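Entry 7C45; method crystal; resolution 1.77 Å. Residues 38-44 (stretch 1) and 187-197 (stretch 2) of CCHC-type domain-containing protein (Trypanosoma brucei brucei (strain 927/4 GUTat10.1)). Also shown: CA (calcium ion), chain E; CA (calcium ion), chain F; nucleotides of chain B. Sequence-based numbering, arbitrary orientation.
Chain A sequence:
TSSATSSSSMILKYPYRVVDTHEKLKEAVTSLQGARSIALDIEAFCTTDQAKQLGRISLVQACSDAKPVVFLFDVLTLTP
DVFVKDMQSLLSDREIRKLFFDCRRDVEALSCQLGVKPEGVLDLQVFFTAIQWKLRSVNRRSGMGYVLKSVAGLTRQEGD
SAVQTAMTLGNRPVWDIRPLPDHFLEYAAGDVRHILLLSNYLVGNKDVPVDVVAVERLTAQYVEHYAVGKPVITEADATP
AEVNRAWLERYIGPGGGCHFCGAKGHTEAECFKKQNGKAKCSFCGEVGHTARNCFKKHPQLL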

# COMPACT_ATOMS: atom_id res chain seq x y z
N ILE A 38 -1.33 10.19 -6.91
CA ILE A 38 -0.77 9.13 -7.75
C ILE A 38 -0.43 7.94 -6.86
O ILE A 38 0.43 8.05 -6.00
CB ILE A 38 0.50 9.58 -8.50
CG1 ILE A 38 0.25 10.85 -9.31
CG2 ILE A 38 1.02 8.44 -9.38
CD1 ILE A 38 1.50 11.40 -9.85
N ALA A 39 -1.12 6.82 -7.07
CA ALA A 39 -0.77 5.57 -6.41
C ALA A 39 0.46 4.98 -7.09
O ALA A 39 0.49 4.87 -8.31
CB ALA A 39 -1.93 4.59 -6.50
N LEU A 40 1.44 4.58 -6.28
CA LEU A 40 2.70 4.04 -6.79
C LEU A 40 3.00 2.67 -6.22
O LEU A 40 2.59 2.35 -5.10
CB LEU A 40 3.87 4.95 -6.48
CG LEU A 40 3.89 6.27 -7.23
CD1 LEU A 40 4.98 7.15 -6.65
CD2 LEU A 40 4.15 6.05 -8.72
N ASP A 41 3.75 1.89 -6.99
CA ASP A 41 4.16 0.55 -6.62
C ASP A 41 5.41 0.24 -7.44
O ASP A 41 5.66 0.87 -8.47
CB ASP A 41 3.02 -0.43 -6.88
CG ASP A 41 3.27 -1.82 -6.35
OD1 ASP A 41 4.12 -2.01 -5.47
OD2 ASP A 41 2.58 -2.73 -6.81
N ILE A 42 6.20 -0.72 -6.98
CA ILE A 42 7.40 -1.11 -7.71
C ILE A 42 7.49 -2.62 -7.73
O ILE A 42 7.28 -3.28 -6.70
CB ILE A 42 8.68 -0.51 -7.09
CG1 ILE A 42 8.65 1.02 -7.12
CG2 ILE A 42 9.91 -1.03 -7.80
CD1 ILE A 42 9.84 1.66 -6.41
N GLU A 43 7.81 -3.19 -8.90
CA GLU A 43 8.23 -4.58 -9.01
C GLU A 43 9.72 -4.65 -9.33
O GLU A 43 10.19 -3.99 -10.25
CB GLU A 43 7.46 -5.35 -10.09
CG GLU A 43 5.92 -5.37 -9.94
CD GLU A 43 5.45 -5.73 -8.53
OE1 GLU A 43 5.94 -6.74 -8.00
OE2 GLU A 43 4.54 -5.03 -7.99
N ALA A 44 10.44 -5.49 -8.58
CA ALA A 44 11.89 -5.56 -8.72
C ALA A 44 12.32 -7.01 -8.89
O ALA A 44 11.60 -7.94 -8.54
CB ALA A 44 12.59 -4.92 -7.51
N TYR A 187 -0.76 -8.78 -13.04
CA TYR A 187 -0.30 -8.92 -11.67
C TYR A 187 0.35 -7.63 -11.19
O TYR A 187 -0.03 -7.10 -10.15
CB TYR A 187 0.68 -10.08 -11.56
CG TYR A 187 1.12 -10.33 -10.14
CD1 TYR A 187 2.22 -9.66 -9.61
CD2 TYR A 187 0.43 -11.23 -9.32
CE1 TYR A 187 2.62 -9.88 -8.32
CE2 TYR A 187 0.84 -11.45 -8.03
CZ TYR A 187 1.93 -10.77 -7.53
OH TYR A 187 2.35 -10.98 -6.24
N ALA A 188 1.30 -7.10 -11.97
CA ALA A 188 1.93 -5.85 -11.58
C ALA A 188 0.93 -4.70 -11.49
O ALA A 188 1.15 -3.76 -10.73
CB ALA A 188 3.05 -5.48 -12.57
N ALA A 189 -0.15 -4.74 -12.27
CA ALA A 189 -1.07 -3.61 -12.29
C ALA A 189 -1.99 -3.57 -11.08
O ALA A 189 -2.53 -2.51 -10.78
CB ALA A 189 -1.94 -3.65 -13.55
N GLY A 190 -2.15 -4.69 -10.37
CA GLY A 190 -3.25 -4.80 -9.42
C GLY A 190 -3.12 -3.87 -8.23
O GLY A 190 -4.08 -3.22 -7.82
N ASP A 191 -1.92 -3.79 -7.64
CA ASP A 191 -1.81 -3.09 -6.36
C ASP A 191 -2.17 -1.61 -6.46
O ASP A 191 -2.80 -1.06 -5.55
CB ASP A 191 -0.42 -3.24 -5.76
CG ASP A 191 -0.18 -4.61 -5.18
OD1 ASP A 191 -1.16 -5.34 -4.94
OD2 ASP A 191 0.99 -4.95 -4.98
N VAL A 192 -1.76 -0.92 -7.54
CA VAL A 192 -2.00 0.52 -7.56
C VAL A 192 -3.48 0.82 -7.74
O VAL A 192 -3.96 1.85 -7.25
CB VAL A 192 -1.17 1.26 -8.63
CG1 VAL A 192 0.30 1.39 -8.16
CG2 VAL A 192 -1.30 0.59 -10.01
N ARG A 193 -4.22 -0.05 -8.44
CA ARG A 193 -5.67 0.10 -8.46
C ARG A 193 -6.23 0.04 -7.04
O ARG A 193 -7.06 0.87 -6.65
CB ARG A 193 -6.33 -1.00 -9.30
CG ARG A 193 -6.05 -0.98 -10.79
CD ARG A 193 -7.02 -1.93 -11.49
NE ARG A 193 -6.62 -2.23 -12.85
CZ ARG A 193 -6.00 -3.35 -13.21
NH1 ARG A 193 -5.67 -4.28 -12.32
NH2 ARG A 193 -5.66 -3.53 -14.48
N HIS A 194 -5.78 -0.94 -6.28
CA HIS A 194 -6.23 -1.10 -4.90
C HIS A 194 -5.81 0.07 -4.03
O HIS A 194 -6.57 0.52 -3.18
CB HIS A 194 -5.68 -2.40 -4.32
CG HIS A 194 -6.14 -3.61 -5.05
ND1 HIS A 194 -7.39 -3.70 -5.62
CD2 HIS A 194 -5.52 -4.78 -5.31
CE1 HIS A 194 -7.52 -4.88 -6.21
NE2 HIS A 194 -6.40 -5.55 -6.03
N ILE A 195 -4.61 0.59 -4.24
CA ILE A 195 -4.16 1.75 -3.49
C ILE A 195 -5.05 2.95 -3.76
O ILE A 195 -5.44 3.66 -2.84
CB ILE A 195 -2.68 2.05 -3.82
CG1 ILE A 195 -1.82 0.94 -3.23
CG2 ILE A 195 -2.30 3.40 -3.23
CD1 ILE A 195 -0.33 0.95 -3.70
N LEU A 196 -5.34 3.21 -5.04
CA LEU A 196 -6.13 4.39 -5.35
C LEU A 196 -7.55 4.25 -4.79
O LEU A 196 -8.10 5.19 -4.21
CB LEU A 196 -6.13 4.65 -6.86
CG LEU A 196 -6.79 5.95 -7.34
CD1 LEU A 196 -6.00 7.15 -6.87
CD2 LEU A 196 -6.98 5.98 -8.87
N LEU A 197 -8.13 3.07 -4.91
CA LEU A 197 -9.49 2.93 -4.39
C LEU A 197 -9.49 3.00 -2.86
O LEU A 197 -10.42 3.56 -2.27
CB LEU A 197 -10.13 1.65 -4.90
CG LEU A 197 -9.83 0.26 -4.36
CD1 LEU A 197 -10.68 -0.08 -3.12
CD2 LEU A 197 -10.06 -0.76 -5.45
CA CA E . 3.00 -4.82 -6.31
CA CA F . 4.60 -2.94 -3.32
P U B 10 4.82 -5.87 -3.40
OP1 U B 10 4.28 -5.07 -4.51
OP2 U B 10 4.06 -7.03 -2.86
O5' U B 10 6.28 -6.39 -3.78
C5' U B 10 7.16 -5.56 -4.53
C4' U B 10 8.49 -6.22 -4.76
O4' U B 10 8.98 -6.73 -3.50
C3' U B 10 8.49 -7.44 -5.67
O3' U B 10 8.53 -7.09 -7.03
C2' U B 10 9.73 -8.19 -5.22
O2' U B 10 10.88 -7.60 -5.80
C1' U B 10 9.73 -7.90 -3.72
N1 U B 10 9.13 -8.99 -2.93
C2 U B 10 9.96 -10.06 -2.68
O2 U B 10 11.11 -10.11 -3.10
N3 U B 10 9.38 -11.06 -1.93
C4 U B 10 8.10 -11.07 -1.42
O4 U B 10 7.73 -12.04 -0.77
C5 U B 10 7.31 -9.92 -1.72
C6 U B 10 7.85 -8.93 -2.45
O HOH W 1 0.61 -1.95 -8.72
O HOH W 2 6.82 -2.46 -4.04
O HOH W 3 0.76 -5.39 -8.01
O HOH W 4 2.59 -7.26 -6.56
O HOH W 5 2.51 -2.61 -2.10
O HOH W 6 5.02 -0.95 -1.91

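The strand 38-44 runs across the helix 187-197 at 147° between their N-to-C directions, roughly antiparallel, with the axes approaching to 7.3 Å. No direct hydrogen bond joins the two stretches. Apolar packing holds one end of the contact, and metal and water hold the other.

A39 has the most surface covered by the other stretch, and the backbones are close beside it. Its CB points toward the helix and meets three side chains there: I195, with A39 CB to I195 CG2 at 3.5 Å, V192, with A39 CB to V192 CB at 4.0 Å, and L196, with A39 CB to L196 CB at 4.2 Å. A39 CA and V192 CA are 5.3 Å apart, the shorter of the two registered CA pairs, and the A39 side chain is a single methyl.

V192 answers from the helix side. In the m rotamer, V192 CG1 reaches past A39 and along the strand, lying 3.5 Å from A39 O, 3.6 Å from L40 C and 3.5 Å from D41 CB. One valine thus packs against three successive strand residues, mostly on backbone or near-backbone atoms. L40 itself directs its side chain away, yet its carbonyl still contributes, L40 O standing 3.5 Å from I195 CD1.

D41 marks the change from grease to charge. Its CB packs on V192, while its t rotamer carries the carboxylate to the metals. D41 OD2 is only 3.3 Å from D191 OD2, a pairing of like charges that a calcium ion makes tolerable: the chain E ion is bound by D41 OD2 at 2.2 Å, D191 OD2 at 2.4 Å and E43 OE2 at 2.3 Å. Strand and helix are therefore joined through a shared cation. D41 OD1 binds the second calcium, chain F, at 2.4 Å, and U10 OP1 bridges both ions, 2.2 Å from the chain E calcium and 2.5 Å from the chain F calcium.

As a second link, water 1 donates to D41 OD2 at 2.9 Å and to A188 O at 2.8 Å, and accepts from V192 N at 2.8 Å, so the helix backbone is tied to the strand carboxylate where no direct bond forms.

Alternation along the strand organizes the whole: A39, D41 and E43 point toward the helix, while I38, L40 and I42 point away. E43 continues the series, E43 CG lying 3.9 Å from A188 CB, and E43 OE1 accepts a hydrogen bond from U10 O3' at 2.8 Å. The closest backbone approach falls at an alanine, and the acidic side chains are reconciled by metal.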